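Local coordinates for protein carbohydrate kinase, FGGY (Rhodospirillum rubrum, PDB 3IFR) that probably phosphorylates D-xylulose at the expense of ATP, as a xylulose kinase of the FGGY carbohydrate kinase family, at residues A88-D93 and Y164-M169; V383-R388 and A421-R426; A325-L330 and H370-L375. All coordinates share one frame; numbering follows the deposited sequence.

Contact 1 (A88-D93 and Y164-M169); sequences AVVLLD and YDYINM
Leu92 and Tyr166 form the close part of this contact. The two methyls of Leu92 approach the CD1–CE1 side of the phenol ring: CD2 of Leu92 sits 3.9 Å from CE1 of Tyr166, and CD1 of Leu92 is 4.0 Å from CD1 of Tyr166. The approach is slanted. Tyr166 gets there because its CG stands anti to the backbone N (chi1 173°), which swings the ring off the helix and across to the strand. The CG of Leu92, anti to its own carbonyl carbon (chi1 -48°), turns both methyls to the ring.

Away from this pair the packing slackens. Val90 meets the root of the same ring, CG1 of Val90 lying 4.4 Å from CG of Tyr166. On the other flank the selenium of Met169, modelled as selenomethionine, lies 4.2 Å from CD1 of Leu92. Val90, Leu92 and Tyr166 are buried, whereas Met169 is partly exposed, the solvent side of the contact. Only apolar side chains touch across the contact, and just 152 Å² is buried in all, with the strand and helix axes 9.9 Å apart and 40° from parallel.

The strand alternates in the usual way. Val90 and Leu92 look to helix 163-172, while Leu91 packs against Ile146 of helix 139-149. Strand 90-92 pairs antiparallel with strand 159-161, which leads into helix 163-172 and whose Cys161 touches Val90, Tyr166 and Met169. Helix 52-70 closes in as well, with Trp55 on Val90 and Pro52 on Tyr166, placing this small two-stranded sheet among three helices of the N-terminal FGGY domain.

Contact 2 (V383-R388 and A421-R426); sequences VALAFR and ADVLQR
The guanidinium of Arg388 meets the carbonyl O of Val423 obliquely and also makes a cation-pi contact with Tyr482. Next to it in sequence, the Phe387 ring meets that of Phe265, the planes at about 50°. The setting is the C-terminal FGGY domain, of the actin-like ATPase fold: helix 414-424 is the crossover of a beta-alpha-beta unit between the parallel neighbours 403-407 and 428-432, and helix 372-397 packs beside it.

NH1 of Arg388 gives a weak hydrogen bond to O of Val423, 3.0 Å long and bent to 130° at the hydrogen. The stronger polar partner lies elsewhere: NH2 forms a salt bridge with Asp479, which like Tyr482 belongs to helix 475-496.

Arg388 reaches across with CG anti to its backbone N (chi1 173°) and the chain extended as far as NE. On the way its CD passes CG1 of Val423 at 3.9 Å. With a leucine in place of Arg388, Asp479 would probably be left without its cationic mate and the Val423 carbonyl without this donor.

Val423 sits two residues before Gln425, which leaves the helix with a positive phi, and divides its methyls between different partners. CG1 lies 3.7 Å from CD1 of Leu385, the side chains crossing at about a right angle; CG2 rests 4.1 Å from CB of Ala384.

Contact 3 (A325-L330 and H370-L375); sequences AQLDAL and HTRGHL
Leu330 and Gly373 bring the two backbones together. CB of Leu330 lies 3.7 Å from CA of Gly373, and the CA atoms of the same two residues are 4.6 Å apart. A beta carbon built on Gly373 would come about 3.1 Å from O of Leu330, a tight fit, and the missing side chain probably allows the close approach.

Beside this point the stem of Arg372 crosses Leu327 at about a right angle and also touches Leu330. CG of Arg372 is 4.0 Å from CD2 of Leu327 and 4.2 Å from CD2 of Leu330. Here it is the methylenes of the arginine that do the touching. Its CG is wedged between the backbone N and the carbonyl carbon (chi1 67°), and a further bend at chi3 turns the chain before it reaches the guanidinium. Leu327 is buried, whereas Leu330 and Arg372 are exposed.

One shell out, Leu315 of helix 305-315 backs both Leu327 and Arg372. Asp328 ties the helices together by a hydrogen bond from Trp376 NE1 to its OD1. Near the start of the second helix, Thr371 has its OG1 hydrogen-bonded to ND1 of His374 at 2.8 Å. That imidazole is held at its other nitrogen by Asp339, while CA of His370 lies 3.8 Å above one of its faces, toward the rim, and CB of Thr371 lies at its edge.

The arrangement is a helix start packed on a neighbouring helix: Thr371 in the N-cap position, and a glycine in the first turn of helix 372-397 meeting helix 322-332 at close range, within the C-terminal FGGY domain.

Overall arrangement
Along the chain contact 1 comes first, then contact 3, then contact 2. Contact 1 belongs to the N-terminal FGGY domain and lies on the opposite side of the chain's centre from the other two, its centre 39 Å from that of contact 2 and 47 Å from that of contact 3. Contacts 2 and 3 are neighbours in the C-terminal domain, with centres 19 Å apart and nearest atoms about 9 Å apart. They share helix 372-397, whose first turn packs on helix 322-332 and whose middle packs on helix 414-424. One long helix thus carries both C-terminal packing sites, and each contact is internal to its own domain, none bridging the two.

Contact 1 (A88-D93 and Y164-M169)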
ATOM      1  N   ALA A  88     -10.304   1.574  -5.327  1.00 19.72           N
ATOM      2  CA  ALA A  88     -11.205   2.686  -5.390  1.00 17.54           C
ATOM      3  C   ALA A  88     -12.414   2.096  -6.097  1.00 19.81           C
ATOM      4  O   ALA A  88     -12.302   1.088  -6.817  1.00 18.23           O
ATOM      5  CB  ALA A  88     -10.597   3.826  -6.183  1.00 19.15           C
ATOM      6  N   VAL A  89     -13.579   2.678  -5.855  1.00 19.39           N
ATOM      7  CA  VAL A  89     -14.788   2.253  -6.533  1.00 20.02           C
ATOM      8  C   VAL A  89     -15.273   3.378  -7.424  1.00 20.69           C
ATOM      9  O   VAL A  89     -15.716   4.423  -6.937  1.00 21.72           O
ATOM     10  CB  VAL A  89     -15.896   1.897  -5.530  1.00 22.78           C
ATOM     11  CG1 VAL A  89     -17.224   1.643  -6.247  1.00 20.56           C
ATOM     12  CG2 VAL A  89     -15.483   0.681  -4.672  1.00 19.61           C
ATOM     13  N   VAL A  90     -15.171   3.145  -8.728  1.00 20.85           N
ATOM     14  CA  VAL A  90     -15.638   4.049  -9.772  1.00 18.31           C
ATOM     15  C   VAL A  90     -16.778   3.367 -10.520  1.00 19.07           C
ATOM     16  O   VAL A  90     -16.606   2.204 -10.945  1.00 19.39           O
ATOM     17  CB  VAL A  90     -14.485   4.318 -10.786  1.00 18.79           C
ATOM     18  CG1 VAL A  90     -14.959   5.240 -11.913  1.00 17.51           C
ATOM     19  CG2 VAL A  90     -13.326   4.944 -10.073  1.00 17.78           C
ATOM     20  N   LEU A  91     -17.903   4.083 -10.707  1.00 18.40           N
ATOM     21  CA  LEU A  91     -19.096   3.588 -11.422  1.00 19.20           C
ATOM     22  C   LEU A  91     -19.347   4.281 -12.778  1.00 20.51           C
ATOM     23  O   LEU A  91     -19.516   5.499 -12.856  1.00 20.40           O
ATOM     24  CB  LEU A  91     -20.352   3.695 -10.537  1.00 19.60           C
ATOM     25  CG  LEU A  91     -20.091   3.099  -9.145  1.00 20.11           C
ATOM     26  CD1 LEU A  91     -21.203   3.323  -8.159  1.00 18.77           C
ATOM     27  CD2 LEU A  91     -19.822   1.635  -9.306  1.00 19.19           C
ATOM     28  N   LEU A  92     -19.367   3.498 -13.852  1.00 20.31           N
ATOM     29  CA  LEU A  92     -19.734   4.045 -15.153  1.00 20.46           C
ATOM     30  C   LEU A  92     -21.072   3.500 -15.636  1.00 21.81           C
ATOM     31  O   LEU A  92     -21.415   2.327 -15.435  1.00 21.74           O
ATOM     32  CB  LEU A  92     -18.647   3.839 -16.226  1.00 20.16           C
ATOM     33  CG  LEU A  92     -17.213   4.215 -15.842  1.00 20.98           C
ATOM     34  CD1 LEU A  92     -16.226   3.886 -16.970  1.00 19.31           C
ATOM     35  CD2 LEU A  92     -17.129   5.700 -15.408  1.00 20.09           C
ATOM     36  N   ASP A  93     -21.833   4.378 -16.281  1.00 23.49           N
ATOM     37  CA  ASP A  93     -23.070   3.979 -16.916  1.00 22.16           C
ATOM     38  C   ASP A  93     -22.815   3.407 -18.322  1.00 25.80           C
ATOM     39  O   ASP A  93     -21.673   3.185 -18.723  1.00 26.43           O
ATOM     40  CB  ASP A  93     -23.992   5.170 -16.957  1.00 21.47           C
ATOM     41  CG  ASP A  93     -23.572   6.213 -17.974  1.00 24.34           C
ATOM     42  OD1 ASP A  93     -24.301   7.207 -18.032  1.00 24.46           O
ATOM     43  OD2 ASP A  93     -22.549   6.075 -18.696  1.00 24.95           O
ATOM     44  N   TYR A 164      -6.973   3.769 -11.242  1.00 16.01           N
ATOM     45  CA  TYR A 164      -6.043   3.650 -12.360  1.00 17.07           C
ATOM     46  C   TYR A 164      -6.685   2.828 -13.511  1.00 17.56           C
ATOM     47  O   TYR A 164      -6.372   3.056 -14.700  1.00 15.98           O
ATOM     48  CB  TYR A 164      -4.603   3.180 -11.901  1.00 14.73           C
ATOM     49  CG  TYR A 164      -4.542   1.840 -11.152  1.00 15.85           C
ATOM     50  CD1 TYR A 164      -4.565   0.607 -11.852  1.00 16.83           C
ATOM     51  CD2 TYR A 164      -4.505   1.798  -9.762  1.00 13.21           C
ATOM     52  CE1 TYR A 164      -4.550  -0.625 -11.160  1.00 15.29           C
ATOM     53  CE2 TYR A 164      -4.471   0.605  -9.071  1.00 13.92           C
ATOM     54  CZ  TYR A 164      -4.499  -0.608  -9.763  1.00 16.26           C
ATOM     55  OH  TYR A 164      -4.475  -1.794  -9.054  1.00 14.90           O
ATOM     56  N   ASP A 165      -7.612   1.910 -13.196  1.00 15.84           N
ATOM     57  CA  ASP A 165      -8.321   1.234 -14.309  1.00 17.52           C
ATOM     58  C   ASP A 165      -9.079   2.270 -15.166  1.00 21.03           C
ATOM     59  O   ASP A 165      -9.136   2.209 -16.407  1.00 17.85           O
ATOM     60  CB  ASP A 165      -9.339   0.223 -13.802  1.00 16.96           C
ATOM     61  CG  ASP A 165      -8.737  -0.836 -12.890  1.00 18.76           C
ATOM     62  OD1 ASP A 165      -7.678  -1.408 -13.228  1.00 18.64           O
ATOM     63  OD2 ASP A 165      -9.376  -1.140 -11.842  1.00 18.54           O
ATOM     64  N   TYR A 166      -9.679   3.250 -14.490  1.00 20.05           N
ATOM     65  CA  TYR A 166     -10.444   4.220 -15.219  1.00 17.76           C
ATOM     66  C   TYR A 166      -9.549   5.064 -16.151  1.00 17.49           C
ATOM     67  O   TYR A 166      -9.859   5.265 -17.319  1.00 18.51           O
ATOM     68  CB  TYR A 166     -11.256   5.075 -14.247  1.00 17.97           C
ATOM     69  CG  TYR A 166     -11.956   6.217 -14.909  1.00 15.04           C
ATOM     70  CD1 TYR A 166     -12.948   5.976 -15.844  1.00 16.14           C
ATOM     71  CD2 TYR A 166     -11.612   7.529 -14.622  1.00 14.48           C
ATOM     72  CE1 TYR A 166     -13.599   7.029 -16.466  1.00 19.26           C
ATOM     73  CE2 TYR A 166     -12.239   8.588 -15.228  1.00 16.04           C
ATOM     74  CZ  TYR A 166     -13.253   8.338 -16.137  1.00 20.38           C
ATOM     75  OH  TYR A 166     -13.920   9.362 -16.762  1.00 20.13           O
ATOM     76  N   ILE A 167      -8.419   5.522 -15.636  1.00 19.19           N
ATOM     77  CA  ILE A 167      -7.479   6.294 -16.416  1.00 17.29           C
ATOM     78  C   ILE A 167      -7.015   5.484 -17.614  1.00 20.21           C
ATOM     79  O   ILE A 167      -7.089   5.966 -18.740  1.00 21.69           O
ATOM     80  CB  ILE A 167      -6.293   6.724 -15.520  1.00 19.58           C
ATOM     81  CG1 ILE A 167      -6.825   7.533 -14.327  1.00 18.59           C
ATOM     82  CG2 ILE A 167      -5.257   7.527 -16.315  1.00 15.72           C
ATOM     83  CD1 ILE A 167      -7.472   8.883 -14.743  1.00 17.33           C
ATOM     84  N   ASN A 168      -6.553   4.244 -17.398  1.00 18.89           N
ATOM     85  CA  ASN A 168      -6.236   3.360 -18.540  1.00 18.39           C
ATOM     86  C   ASN A 168      -7.334   3.263 -19.643  1.00 19.57           C
ATOM     87  O   ASN A 168      -7.043   3.286 -20.859  1.00 17.66           O
ATOM     88  CB  ASN A 168      -5.899   1.961 -18.047  1.00 15.78           C
ATOM     89  CG  ASN A 168      -4.502   1.853 -17.505  1.00 19.28           C
ATOM     90  OD1 ASN A 168      -3.570   2.539 -17.982  1.00 16.36           O
ATOM     91  ND2 ASN A 168      -4.320   0.953 -16.504  1.00 17.57           N
HETATM   92  N   MSE A 169      -8.590   3.137 -19.231  1.00 17.85           N
HETATM   93  CA  MSE A 169      -9.680   3.160 -20.222  1.00 20.26           C
HETATM   94  C   MSE A 169      -9.642   4.451 -21.036  1.00 19.93           C
HETATM   95  O   MSE A 169      -9.606   4.396 -22.246  1.00 20.44           O
HETATM   96  CB  MSE A 169     -11.052   2.992 -19.576  1.00 14.43           C
HETATM   97  CG  MSE A 169     -11.083   1.805 -18.682  1.00 17.81           C
HETATM   98 SE   MSE A 169     -12.849   1.548 -17.854  1.00 36.85          SE
HETATM   99  CE  MSE A 169     -12.555  -0.160 -16.823  1.00 16.63           C
TER

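Contact 2 (V383-R388 and A421-R426)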
ATOM      1  N   VAL A 383       6.762  -0.562  18.323  1.00 21.82           N
ATOM      2  CA  VAL A 383       6.454  -0.576  16.900  1.00 23.03           C
ATOM      3  C   VAL A 383       7.275  -1.646  16.223  1.00 22.93           C
ATOM      4  O   VAL A 383       6.739  -2.415  15.425  1.00 25.40           O
ATOM      5  CB  VAL A 383       6.641   0.807  16.231  1.00 23.58           C
ATOM      6  CG1 VAL A 383       6.767   0.694  14.709  1.00 23.16           C
ATOM      7  CG2 VAL A 383       5.496   1.676  16.602  1.00 21.89           C
ATOM      8  N   ALA A 384       8.563  -1.711  16.556  1.00 23.18           N
ATOM      9  CA  ALA A 384       9.461  -2.762  16.034  1.00 24.14           C
ATOM     10  C   ALA A 384       8.879  -4.128  16.293  1.00 24.04           C
ATOM     11  O   ALA A 384       8.821  -4.979  15.408  1.00 22.54           O
ATOM     12  CB  ALA A 384      10.816  -2.687  16.696  1.00 22.73           C
ATOM     13  N   LEU A 385       8.465  -4.327  17.532  1.00 22.68           N
ATOM     14  CA  LEU A 385       7.907  -5.586  17.970  1.00 23.95           C
ATOM     15  C   LEU A 385       6.684  -6.022  17.190  1.00 22.99           C
ATOM     16  O   LEU A 385       6.498  -7.223  16.928  1.00 24.33           O
ATOM     17  CB  LEU A 385       7.520  -5.466  19.429  1.00 24.77           C
ATOM     18  CG  LEU A 385       8.356  -6.197  20.464  1.00 23.25           C
ATOM     19  CD1 LEU A 385       9.683  -6.695  19.916  1.00 21.75           C
ATOM     20  CD2 LEU A 385       8.503  -5.230  21.625  1.00 23.61           C
ATOM     21  N   ALA A 386       5.839  -5.065  16.842  1.00 20.43           N
ATOM     22  CA  ALA A 386       4.661  -5.362  16.027  1.00 24.17           C
ATOM     23  C   ALA A 386       5.103  -5.767  14.634  1.00 25.90           C
ATOM     24  O   ALA A 386       4.473  -6.618  14.003  1.00 25.05           O
ATOM     25  CB  ALA A 386       3.714  -4.184  15.941  1.00 20.64           C
ATOM     26  N   PHE A 387       6.159  -5.128  14.143  1.00 21.33           N
ATOM     27  CA  PHE A 387       6.721  -5.519  12.863  1.00 25.46           C
ATOM     28  C   PHE A 387       7.246  -6.954  12.942  1.00 20.00           C
ATOM     29  O   PHE A 387       7.033  -7.752  12.052  1.00 19.34           O
ATOM     30  CB  PHE A 387       7.826  -4.543  12.422  1.00 22.82           C
ATOM     31  CG  PHE A 387       7.333  -3.458  11.523  1.00 26.01           C
ATOM     32  CD1 PHE A 387       6.739  -3.769  10.325  1.00 21.96           C
ATOM     33  CD2 PHE A 387       7.447  -2.113  11.886  1.00 27.78           C
ATOM     34  CE1 PHE A 387       6.281  -2.783   9.482  1.00 25.62           C
ATOM     35  CE2 PHE A 387       6.993  -1.118  11.037  1.00 27.05           C
ATOM     36  CZ  PHE A 387       6.410  -1.464   9.828  1.00 27.29           C
ATOM     37  N   ARG A 388       7.932  -7.273  14.025  1.00 21.32           N
ATOM     38  CA  ARG A 388       8.420  -8.634  14.228  1.00 23.52           C
ATOM     39  C   ARG A 388       7.289  -9.673  14.153  1.00 25.20           C
ATOM     40  O   ARG A 388       7.449 -10.733  13.500  1.00 22.39           O
ATOM     41  CB  ARG A 388       9.142  -8.752  15.557  1.00 23.23           C
ATOM     42  CG  ARG A 388       9.534 -10.195  15.931  1.00 24.23           C
ATOM     43  CD  ARG A 388      10.704 -10.231  16.896  1.00 23.27           C
ATOM     44  NE  ARG A 388      10.848 -11.520  17.589  1.00 27.79           N
ATOM     45  CZ  ARG A 388      11.805 -11.799  18.486  1.00 27.24           C
ATOM     46  NH1 ARG A 388      12.703 -10.887  18.816  1.00 23.55           N
ATOM     47  NH2 ARG A 388      11.848 -12.988  19.075  1.00 27.78           N
ATOM     48  N   ALA A 421      16.541  -3.555  13.751  1.00 18.64           N
ATOM     49  CA  ALA A 421      17.427  -4.633  13.411  1.00 18.65           C
ATOM     50  C   ALA A 421      17.712  -5.520  14.608  1.00 19.18           C
ATOM     51  O   ALA A 421      17.718  -6.752  14.469  1.00 17.98           O
ATOM     52  CB  ALA A 421      18.706  -4.106  12.823  1.00 21.21           C
ATOM     53  N   ASP A 422      17.964  -4.903  15.768  1.00 18.17           N
ATOM     54  CA  ASP A 422      18.256  -5.677  16.986  1.00 23.14           C
ATOM     55  C   ASP A 422      17.063  -6.531  17.433  1.00 22.39           C
ATOM     56  O   ASP A 422      17.223  -7.540  18.156  1.00 20.89           O
ATOM     57  CB  ASP A 422      18.671  -4.790  18.161  1.00 24.02           C
ATOM     58  CG  ASP A 422      20.070  -4.207  18.009  1.00 25.44           C
ATOM     59  OD1 ASP A 422      20.866  -4.759  17.226  1.00 24.08           O
ATOM     60  OD2 ASP A 422      20.354  -3.182  18.687  1.00 26.08           O
ATOM     61  N   VAL A 423      15.875  -6.132  17.003  1.00 19.58           N
ATOM     62  CA  VAL A 423      14.658  -6.850  17.420  1.00 23.05           C
ATOM     63  C   VAL A 423      14.382  -7.985  16.432  1.00 22.86           C
ATOM     64  O   VAL A 423      13.948  -9.097  16.780  1.00 18.84           O
ATOM     65  CB  VAL A 423      13.451  -5.904  17.451  1.00 19.40           C
ATOM     66  CG1 VAL A 423      12.170  -6.672  17.205  1.00 19.44           C
ATOM     67  CG2 VAL A 423      13.434  -5.106  18.766  1.00 20.53           C
ATOM     68  N   LEU A 424      14.650  -7.664  15.180  1.00 19.99           N
ATOM     69  CA  LEU A 424      14.408  -8.578  14.119  1.00 22.14           C
ATOM     70  C   LEU A 424      15.569  -9.566  14.110  1.00 20.07           C
ATOM     71  O   LEU A 424      15.391 -10.739  13.832  1.00 18.24           O
ATOM     72  CB  LEU A 424      14.377  -7.792  12.817  1.00 24.21           C
ATOM     73  CG  LEU A 424      13.842  -8.553  11.627  1.00 25.04           C
ATOM     74  CD1 LEU A 424      12.347  -8.676  11.791  1.00 24.72           C
ATOM     75  CD2 LEU A 424      14.231  -7.786  10.345  1.00 25.05           C
ATOM     76  N   GLN A 425      16.776  -9.084  14.377  1.00 21.26           N
ATOM     77  CA  GLN A 425      17.916  -9.992  14.415  1.00 21.99           C
ATOM     78  C   GLN A 425      18.137 -10.478  12.976  1.00 21.59           C
ATOM     79  O   GLN A 425      18.446 -11.651  12.713  1.00 24.11           O
ATOM     80  CB  GLN A 425      17.562 -11.125  15.374  1.00 19.82           C
ATOM     81  CG  GLN A 425      18.491 -11.441  16.577  1.00 23.75           C
ATOM     82  CD  GLN A 425      19.591 -10.446  16.916  1.00 23.68           C
ATOM     83  OE1 GLN A 425      19.364  -9.393  17.496  1.00 25.55           O
ATOM     84  NE2 GLN A 425      20.808 -10.842  16.640  1.00 25.04           N
ATOM     85  N   ARG A 426      17.959  -9.553  12.038  1.00 20.09           N
ATOM     86  CA  ARG A 426      18.435  -9.736  10.672  1.00 20.30           C
ATOM     87  C   ARG A 426      18.883  -8.408  10.131  1.00 19.68           C
ATOM     88  O   ARG A 426      18.443  -7.376  10.600  1.00 18.98           O
ATOM     89  CB  ARG A 426      17.364 -10.350   9.789  1.00 20.47           C
ATOM     90  CG  ARG A 426      17.429 -11.867   9.801  1.00 22.86           C
ATOM     91  CD  ARG A 426      16.042 -12.444   9.751  1.00 24.39           C
ATOM     92  NE  ARG A 426      15.981 -13.914   9.820  1.00 25.89           N
ATOM     93  CZ  ARG A 426      16.803 -14.679  10.535  1.00 28.08           C
ATOM     94  NH1 ARG A 426      17.784 -14.143  11.252  1.00 22.78           N
ATOM     95  NH2 ARG A 426      16.634 -15.992  10.536  1.00 27.63           N
TER

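Contact 3 (A325-L330 and H370-L375)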
ATOM      1  N   ALA A 325      14.172  14.316  16.699  1.00 31.96           N
ATOM      2  CA  ALA A 325      15.607  14.267  16.902  1.00 34.63           C
ATOM      3  C   ALA A 325      15.914  14.288  18.412  1.00 32.64           C
ATOM      4  O   ALA A 325      16.719  13.494  18.927  1.00 28.76           O
ATOM      5  CB  ALA A 325      16.292  15.415  16.187  1.00 34.14           C
ATOM      6  N   GLN A 326      15.261  15.193  19.130  1.00 31.62           N
ATOM      7  CA  GLN A 326      15.586  15.367  20.545  1.00 34.37           C
ATOM      8  C   GLN A 326      15.264  14.127  21.370  1.00 31.93           C
ATOM      9  O   GLN A 326      16.105  13.663  22.142  1.00 32.83           O
ATOM     10  CB  GLN A 326      14.904  16.612  21.117  1.00 36.83           C
ATOM     11  CG  GLN A 326      15.528  17.933  20.634  1.00 37.99           C
ATOM     12  CD  GLN A 326      15.012  19.123  21.432  1.00 47.53           C
ATOM     13  OE1 GLN A 326      14.621  18.967  22.595  1.00 46.47           O
ATOM     14  NE2 GLN A 326      14.989  20.319  20.808  1.00 41.39           N
ATOM     15  N   LEU A 327      14.059  13.580  21.177  1.00 32.15           N
ATOM     16  CA  LEU A 327      13.658  12.303  21.798  1.00 31.25           C
ATOM     17  C   LEU A 327      14.465  11.086  21.368  1.00 28.90           C
ATOM     18  O   LEU A 327      14.673  10.172  22.178  1.00 27.98           O
ATOM     19  CB  LEU A 327      12.182  12.027  21.592  1.00 30.34           C
ATOM     20  CG  LEU A 327      11.364  13.121  22.258  1.00 30.60           C
ATOM     21  CD1 LEU A 327       9.963  13.185  21.655  1.00 27.42           C
ATOM     22  CD2 LEU A 327      11.378  12.892  23.794  1.00 27.98           C
ATOM     23  N   ASP A 328      14.931  11.081  20.119  1.00 28.26           N
ATOM     24  CA  ASP A 328      15.744   9.973  19.617  1.00 26.33           C
ATOM     25  C   ASP A 328      17.003   9.936  20.428  1.00 29.04           C
ATOM     26  O   ASP A 328      17.431   8.872  20.902  1.00 29.62           O
ATOM     27  CB  ASP A 328      16.072  10.142  18.131  1.00 30.49           C
ATOM     28  CG  ASP A 328      15.029   9.478  17.215  1.00 34.44           C
ATOM     29  OD1 ASP A 328      13.997   9.018  17.749  1.00 32.56           O
ATOM     30  OD2 ASP A 328      15.242   9.422  15.970  1.00 34.90           O
ATOM     31  N   ALA A 329      17.579  11.121  20.625  1.00 29.98           N
ATOM     32  CA  ALA A 329      18.798  11.265  21.410  1.00 30.50           C
ATOM     33  C   ALA A 329      18.600  10.778  22.838  1.00 29.50           C
ATOM     34  O   ALA A 329      19.466  10.119  23.404  1.00 28.40           O
ATOM     35  CB  ALA A 329      19.268  12.731  21.411  1.00 29.84           C
ATOM     36  N   LEU A 330      17.470  11.125  23.444  1.00 32.21           N
ATOM     37  CA  LEU A 330      17.256  10.695  24.819  1.00 29.73           C
ATOM     38  C   LEU A 330      17.183   9.180  24.843  1.00 29.22           C
ATOM     39  O   LEU A 330      17.810   8.562  25.686  1.00 30.79           O
ATOM     40  CB  LEU A 330      15.975  11.286  25.392  1.00 27.20           C
ATOM     41  CG  LEU A 330      16.005  12.579  26.213  1.00 32.86           C
ATOM     42  CD1 LEU A 330      17.391  12.935  26.758  1.00 28.03           C
ATOM     43  CD2 LEU A 330      15.487  13.679  25.391  1.00 33.61           C
ATOM     44  N   HIS A 370      11.297   6.214  35.271  1.00 28.82           N
ATOM     45  CA  HIS A 370      11.308   6.436  33.832  1.00 29.27           C
ATOM     46  C   HIS A 370      11.269   7.903  33.429  1.00 28.80           C
ATOM     47  O   HIS A 370      10.715   8.740  34.134  1.00 28.27           O
ATOM     48  CB  HIS A 370      10.223   5.618  33.176  1.00 30.60           C
ATOM     49  CG  HIS A 370      10.359   4.165  33.486  1.00 29.10           C
ATOM     50  ND1 HIS A 370       9.725   3.585  34.561  1.00 33.26           N
ATOM     51  CD2 HIS A 370      11.118   3.211  32.924  1.00 27.82           C
ATOM     52  CE1 HIS A 370      10.062   2.305  34.617  1.00 32.77           C
ATOM     53  NE2 HIS A 370      10.904   2.052  33.638  1.00 29.81           N
ATOM     54  N   THR A 371      11.906   8.189  32.300  1.00 31.08           N
ATOM     55  CA  THR A 371      12.151   9.539  31.781  1.00 28.49           C
ATOM     56  C   THR A 371      11.519   9.602  30.421  1.00 30.24           C
ATOM     57  O   THR A 371      11.059   8.563  29.897  1.00 28.99           O
ATOM     58  CB  THR A 371      13.643   9.730  31.537  1.00 31.86           C
ATOM     59  OG1 THR A 371      14.097   8.700  30.645  1.00 32.30           O
ATOM     60  CG2 THR A 371      14.421   9.593  32.841  1.00 28.89           C
ATOM     61  N   ARG A 372      11.500  10.784  29.806  1.00 29.64           N
ATOM     62  CA  ARG A 372      10.886  10.856  28.487  1.00 32.00           C
ATOM     63  C   ARG A 372      11.579   9.918  27.460  1.00 28.30           C
ATOM     64  O   ARG A 372      10.939   9.376  26.558  1.00 29.74           O
ATOM     65  CB  ARG A 372      10.754  12.296  27.990  1.00 33.62           C
ATOM     66  CG  ARG A 372      12.058  12.973  27.718  1.00 35.94           C
ATOM     67  CD  ARG A 372      11.843  14.476  27.487  1.00 37.59           C
ATOM     68  NE  ARG A 372      11.534  15.129  28.745  1.00 36.94           N
ATOM     69  CZ  ARG A 372      10.324  15.536  29.100  1.00 39.40           C
ATOM     70  NH1 ARG A 372       9.276  15.392  28.271  1.00 34.87           N
ATOM     71  NH2 ARG A 372      10.167  16.098  30.296  1.00 37.93           N
ATOM     72  N   GLY A 373      12.862   9.677  27.658  1.00 25.92           N
ATOM     73  CA  GLY A 373      13.621   8.756  26.834  1.00 28.39           C
ATOM     74  C   GLY A 373      13.112   7.326  26.884  1.00 26.27           C
ATOM     75  O   GLY A 373      13.009   6.690  25.859  1.00 21.59           O
ATOM     76  N   HIS A 374      12.803   6.833  28.083  1.00 28.46           N
ATOM     77  CA  HIS A 374      12.219   5.517  28.246  1.00 25.18           C
ATOM     78  C   HIS A 374      10.876   5.432  27.541  1.00 25.26           C
ATOM     79  O   HIS A 374      10.586   4.433  26.881  1.00 25.07           O
ATOM     80  CB  HIS A 374      11.974   5.221  29.712  1.00 27.20           C
ATOM     81  CG  HIS A 374      13.207   4.942  30.494  1.00 26.17           C
ATOM     82  ND1 HIS A 374      13.992   5.952  31.011  1.00 29.40           N
ATOM     83  CD2 HIS A 374      13.759   3.781  30.895  1.00 28.36           C
ATOM     84  CE1 HIS A 374      14.994   5.411  31.683  1.00 30.94           C
ATOM     85  NE2 HIS A 374      14.882   4.102  31.633  1.00 29.48           N
ATOM     86  N   LEU A 375      10.042   6.460  27.692  1.00 24.11           N
ATOM     87  CA  LEU A 375       8.731   6.424  27.054  1.00 25.83           C
ATOM     88  C   LEU A 375       8.859   6.363  25.538  1.00 24.51           C
ATOM     89  O   LEU A 375       8.196   5.555  24.879  1.00 21.73           O
ATOM     90  CB  LEU A 375       7.832   7.620  27.450  1.00 27.76           C
ATOM     91  CG  LEU A 375       7.012   7.582  28.754  1.00 29.02           C
ATOM     92  CD1 LEU A 375       5.620   8.201  28.573  1.00 27.54           C
ATOM     93  CD2 LEU A 375       6.847   6.203  29.231  1.00 30.70           C
TER